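Long-range contacts in thiaminase-I (Naegleria gruberi, PDB 4HCW), which belongs to the thiaminase family, whose two-lobed alpha/beta fold resembles that of the periplasmic binding proteins: residues L17-N21 against E233-E237; Y214-K219 against E237-I241. All coordinates share one frame; numbering follows the deposited sequence.

Contact 1: residues L17-N21 against E233-E237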
loop_
_atom_site.group_PDB
_atom_site.type_symbol
_atom_site.label_atom_id
_atom_site.label_comp_id
_atom_site.label_asym_id
_atom_site.label_seq_id
_atom_site.Cartn_x
_atom_site.Cartn_y
_atom_site.Cartn_z
ATOM N N LEU A 17 4.669 -5.437 -7.176
ATOM C CA LEU A 17 3.546 -6.364 -7.211
ATOM C C LEU A 17 4.052 -7.744 -6.797
ATOM O O LEU A 17 5.252 -8.004 -6.864
ATOM C CB LEU A 17 2.940 -6.401 -8.617
ATOM C CG LEU A 17 2.268 -5.112 -9.091
ATOM C CD1 LEU A 17 1.590 -5.320 -10.436
ATOM C CD2 LEU A 17 1.273 -4.614 -8.056
ATOM N N PRO A 18 3.145 -8.632 -6.355
ATOM C CA PRO A 18 3.574 -9.953 -5.882
ATOM C C PRO A 18 4.255 -10.793 -6.960
ATOM O O PRO A 18 4.179 -10.468 -8.145
ATOM C CB PRO A 18 2.260 -10.618 -5.459
ATOM C CG PRO A 18 1.194 -9.874 -6.197
ATOM C CD PRO A 18 1.686 -8.462 -6.236
ATOM N N SER A 19 4.921 -11.863 -6.538
ATOM C CA SER A 19 5.544 -12.796 -7.469
ATOM C C SER A 19 5.365 -14.227 -6.977
ATOM O O SER A 19 5.035 -14.454 -5.813
ATOM C CB SER A 19 7.031 -12.481 -7.646
ATOM O OG SER A 19 7.761 -12.769 -6.466
ATOM N N TRP A 20 5.579 -15.189 -7.869
ATOM C CA TRP A 20 5.454 -16.598 -7.517
ATOM C C TRP A 20 6.781 -17.324 -7.692
ATOM O O TRP A 20 7.671 -16.843 -8.393
ATOM C CB TRP A 20 4.373 -17.270 -8.365
ATOM C CG TRP A 20 2.992 -16.767 -8.079
ATOM C CD1 TRP A 20 2.108 -17.273 -7.172
ATOM C CD2 TRP A 20 2.335 -15.657 -8.705
ATOM N NE1 TRP A 20 0.941 -16.547 -7.193
ATOM C CE2 TRP A 20 1.055 -15.552 -8.123
ATOM C CE3 TRP A 20 2.706 -14.745 -9.697
ATOM C CZ2 TRP A 20 0.144 -14.569 -8.503
ATOM C CZ3 TRP A 20 1.799 -13.771 -10.072
ATOM C CH2 TRP A 20 0.534 -13.690 -9.475
ATOM N N ASN A 21 6.906 -18.483 -7.052
ATOM C CA ASN A 21 8.133 -19.265 -7.130
ATOM C C ASN A 21 7.943 -20.714 -6.691
ATOM O O ASN A 21 7.178 -21.002 -5.770
ATOM C CB ASN A 21 9.235 -18.610 -6.294
ATOM C CG ASN A 21 10.571 -18.577 -7.011
ATOM O OD1 ASN A 21 10.871 -19.445 -7.832
ATOM N ND2 ASN A 21 11.381 -17.570 -6.707
ATOM N N GLU A 233 -0.964 -8.550 -0.780
ATOM C CA GLU A 233 -0.184 -9.110 -1.880
ATOM C C GLU A 233 0.744 -10.222 -1.403
ATOM O O GLU A 233 1.183 -11.057 -2.194
ATOM C CB GLU A 233 0.635 -8.022 -2.580
ATOM C CG GLU A 233 -0.173 -6.821 -3.040
ATOM C CD GLU A 233 -0.183 -5.703 -2.017
ATOM O OE1 GLU A 233 -1.264 -5.411 -1.462
ATOM O OE2 GLU A 233 0.890 -5.112 -1.772
ATOM N N SER A 234 1.044 -10.228 -0.108
ATOM C CA SER A 234 1.933 -11.233 0.464
ATOM C C SER A 234 1.183 -12.519 0.792
ATOM O O SER A 234 1.781 -13.504 1.223
ATOM C CB SER A 234 2.621 -10.688 1.719
ATOM O OG SER A 234 1.671 -10.273 2.685
ATOM N N MET A 235 -0.128 -12.506 0.577
ATOM C CA MET A 235 -0.966 -13.655 0.892
ATOM C C MET A 235 -1.402 -14.394 -0.370
ATOM O O MET A 235 -2.182 -15.344 -0.302
ATOM C CB MET A 235 -2.199 -13.204 1.675
ATOM C CG MET A 235 -1.883 -12.350 2.892
ATOM S SD MET A 235 -3.355 -11.590 3.603
ATOM C CE MET A 235 -2.639 -10.671 4.963
ATOM N N CYS A 236 -0.893 -13.959 -1.518
ATOM C CA CYS A 236 -1.331 -14.493 -2.806
ATOM C C CYS A 236 -0.973 -15.965 -2.998
ATOM O O CYS A 236 -1.667 -16.693 -3.706
ATOM C CB CYS A 236 -0.763 -13.661 -3.959
ATOM S SG CYS A 236 1.011 -13.867 -4.246
ATOM N N GLU A 237 0.110 -16.401 -2.365
ATOM C CA GLU A 237 0.584 -17.771 -2.532
ATOM C C GLU A 237 -0.234 -18.782 -1.730
ATOM O O GLU A 237 0.029 -19.984 -1.780
ATOM C CB GLU A 237 2.070 -17.873 -2.180
ATOM C CG GLU A 237 2.962 -18.142 -3.381
ATOM C CD GLU A 237 4.406 -17.752 -3.136
ATOM O OE1 GLU A 237 4.649 -16.865 -2.291
ATOM O OE2 GLU A 237 5.299 -18.333 -3.790
#
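The backbones of 17-21 and 233-237 come closest where Pro-18 faces Glu-233, with 5.6 Å between their CA atoms, and lie wider apart at Trp-20 and Glu-237, where CA to CA is 7.1 Å. Pro-18 rests its ring on the 3-10 turn. Pro-18 CD meets Glu-233 CB at 3.8 Å, and Pro-18 CB lies 3.7 Å from Cys-236 SG. The Glu-233 chain bends at chi2 (94°), which carries its carboxylate away from the contact. Cys-236 SG sits between its own backbone N and carbonyl carbon (chi1 72°), a rotation that aims it at 17-21. There it fits between Pro-18 and the indole of Trp-20. Cys-236 SG is 4.5 Å from the centroid of the Trp-20 five-membered ring, in an oblique position. On the same side of the indole plane as the sulfur, Glu-237 CG lies 4.0 Å from Trp-20 CD1, again obliquely. The Glu-237 and Trp-20 side chains run past each other in opposite directions, with carboxylate and indole planes 84° apart. Glu-237 OE2 lies 3.6 Å from Asn-21 N. A Cys sulfur-aromatic contact, with the proline packed beside it, joins the small antiparallel hairpin of strands 19-21 and 26-28 to the 3-10 segment before helix 239-244.

Contact 2: residues Y214-K219 against E237-I241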
loop_
_atom_site.group_PDB
_atom_site.type_symbol
_atom_site.label_atom_id
_atom_site.label_comp_id
_atom_site.label_asym_id
_atom_site.label_seq_id
_atom_site.Cartn_x
_atom_site.Cartn_y
_atom_site.Cartn_z
ATOM N N TYR A 214 6.360 -18.597 6.908
ATOM C CA TYR A 214 4.944 -18.660 7.246
ATOM C C TYR A 214 4.124 -19.289 6.125
ATOM O O TYR A 214 3.281 -20.151 6.373
ATOM C CB TYR A 214 4.408 -17.264 7.570
ATOM C CG TYR A 214 2.904 -17.201 7.699
ATOM C CD1 TYR A 214 2.270 -17.594 8.870
ATOM C CD2 TYR A 214 2.117 -16.745 6.649
ATOM C CE1 TYR A 214 0.894 -17.537 8.992
ATOM C CE2 TYR A 214 0.741 -16.684 6.762
ATOM C CZ TYR A 214 0.135 -17.080 7.934
ATOM O OH TYR A 214 -1.234 -17.020 8.048
ATOM N N ILE A 215 4.371 -18.849 4.895
ATOM C CA ILE A 215 3.651 -19.359 3.733
ATOM C C ILE A 215 3.884 -20.857 3.550
ATOM O O ILE A 215 2.946 -21.612 3.289
ATOM C CB ILE A 215 4.046 -18.605 2.445
ATOM C CG1 ILE A 215 3.668 -17.126 2.556
ATOM C CG2 ILE A 215 3.378 -19.225 1.228
ATOM C CD1 ILE A 215 2.191 -16.888 2.782
ATOM N N ASN A 216 5.136 -21.281 3.698
ATOM C CA ASN A 216 5.486 -22.694 3.603
ATOM C C ASN A 216 4.765 -23.541 4.646
ATOM O O ASN A 216 4.326 -24.654 4.359
ATOM C CB ASN A 216 7.000 -22.886 3.734
ATOM C CG ASN A 216 7.763 -22.328 2.550
ATOM O OD1 ASN A 216 7.221 -21.568 1.747
ATOM N ND2 ASN A 216 9.033 -22.701 2.437
ATOM N N SER A 217 4.643 -23.005 5.856
ATOM C CA SER A 217 3.988 -23.714 6.949
ATOM C C SER A 217 2.487 -23.863 6.706
ATOM O O SER A 217 1.912 -24.918 6.971
ATOM C CB SER A 217 4.240 -23.000 8.278
ATOM O OG SER A 217 3.730 -21.679 8.253
ATOM N N VAL A 218 1.860 -22.803 6.205
ATOM C CA VAL A 218 0.434 -22.828 5.900
ATOM C C VAL A 218 0.140 -23.824 4.781
ATOM O O VAL A 218 -0.839 -24.570 4.840
ATOM C CB VAL A 218 -0.088 -21.428 5.509
ATOM C CG1 VAL A 218 -1.528 -21.503 5.025
ATOM C CG2 VAL A 218 0.031 -20.472 6.684
ATOM N N LYS A 219 1.003 -23.838 3.768
ATOM C CA LYS A 219 0.881 -24.782 2.662
ATOM C C LYS A 219 0.982 -26.224 3.149
ATOM O O LYS A 219 0.231 -27.092 2.704
ATOM C CB LYS A 219 1.961 -24.525 1.609
ATOM C CG LYS A 219 1.709 -23.325 0.708
ATOM C CD LYS A 219 2.788 -23.227 -0.361
ATOM C CE LYS A 219 2.486 -22.134 -1.371
ATOM N NZ LYS A 219 3.526 -22.075 -2.437
ATOM N N GLU A 237 0.110 -16.401 -2.365
ATOM C CA GLU A 237 0.584 -17.771 -2.532
ATOM C C GLU A 237 -0.234 -18.782 -1.730
ATOM O O GLU A 237 0.029 -19.984 -1.780
ATOM C CB GLU A 237 2.070 -17.873 -2.180
ATOM C CG GLU A 237 2.962 -18.142 -3.381
ATOM C CD GLU A 237 4.406 -17.752 -3.136
ATOM O OE1 GLU A 237 4.649 -16.865 -2.291
ATOM O OE2 GLU A 237 5.299 -18.333 -3.790
ATOM N N ILE A 238 -1.225 -18.291 -0.992
ATOM C CA ILE A 238 -2.124 -19.156 -0.237
ATOM C C ILE A 238 -3.571 -18.685 -0.357
ATOM O O ILE A 238 -4.377 -18.900 0.549
ATOM C CB ILE A 238 -1.747 -19.219 1.259
ATOM C CG1 ILE A 238 -1.670 -17.810 1.853
ATOM C CG2 ILE A 238 -0.431 -19.955 1.457
ATOM C CD1 ILE A 238 -1.428 -17.791 3.346
ATOM N N LYS A 239 -3.897 -18.048 -1.478
ATOM C CA LYS A 239 -5.234 -17.493 -1.674
ATOM C C LYS A 239 -6.294 -18.588 -1.784
ATOM O O LYS A 239 -7.484 -18.332 -1.592
ATOM C CB LYS A 239 -5.273 -16.578 -2.904
ATOM C CG LYS A 239 -5.791 -17.241 -4.170
ATOM C CD LYS A 239 -5.942 -16.231 -5.297
ATOM C CE LYS A 239 -6.737 -16.811 -6.454
ATOM N NZ LYS A 239 -6.129 -18.067 -6.974
ATOM N N ASP A 240 -5.854 -19.805 -2.088
ATOM C CA ASP A 240 -6.752 -20.950 -2.171
ATOM C C ASP A 240 -7.102 -21.458 -0.778
ATOM O O ASP A 240 -8.265 -21.722 -0.474
ATOM C CB ASP A 240 -6.114 -22.070 -2.994
ATOM C CG ASP A 240 -5.829 -21.654 -4.423
ATOM O OD1 ASP A 240 -6.665 -20.940 -5.014
ATOM O OD2 ASP A 240 -4.766 -22.039 -4.953
ATOM N N ILE A 241 -6.082 -21.589 0.066
ATOM C CA ILE A 241 -6.261 -22.046 1.438
ATOM C C ILE A 241 -7.071 -21.036 2.251
ATOM O O ILE A 241 -7.860 -21.409 3.120
ATOM C CB ILE A 241 -4.901 -22.302 2.116
ATOM C CG1 ILE A 241 -4.076 -23.284 1.281
ATOM C CG2 ILE A 241 -5.090 -22.829 3.530
ATOM C CD1 ILE A 241 -2.736 -23.635 1.886
#
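The ring of Tyr-214 meets Ile-238 obliquely: CE2 of the tyrosine lies 4.2 Å from CD1 of the isoleucine, and the two side chains cross at about a right angle. One face of the same ring carries Val-218 CG2, 3.6 Å above the plane and offset toward the rim. The ring also stacks with that of Tyr-228. Val-218 therefore works in two directions. Its CG1 stands opposite the backbone N (chi1 173°) and enters the interface, 4.0 Å from Ile-238 CG2, while CG2 stays with the tyrosine of the preceding turn. Ile-215 adds a second methyl contact, CD1 to Ile-238 CD1 at 3.8 Å. Ile-238, at the N-cap position of helix 239-244, is thus touched by four residues of helix 211-219: Tyr-214, Ile-215, Val-218 and Lys-219. Leu-124 of strand 110-125 touches both Ile-238 and Tyr-214. One turn further on, Ile-241 slides past Val-218 in the opposite direction and places CD1 3.6 Å from Val-218 O. At the outer rim, the extended Lys-219 chain reaches across toward Glu-237, with CE 3.3 Å from Glu-237 O. Lys-219 NZ is 4.4 Å from Glu-237 OE2. The chemistry is thus mainly that of branched aliphatic groups and an aromatic ring packed together. The lysine and glutamate at the border probably attract each other weakly without forming a salt bridge.

How the contacts relate
Contacts 1 and 2 have centres 10 Å apart and lie on the same side of the chain's centre. Along the chain the order is 17-21, 214-219, 233-237 and 237-241, the last two sharing Glu-237, which belongs to both contacts. They also touch directly, where Ser-234 O meets Ile-215 CD1 at 3.7 Å. The segment between strand 229-230 and helix 239-244 is therefore flanked by the hairpin strand 19-21 and by helix 211-219. Strand 110-125 of the mixed sheet touches residues of both contacts. In this way an N-terminal strand is packed against a 3-10 segment 212 residues further along, which is backed by helix 211-219.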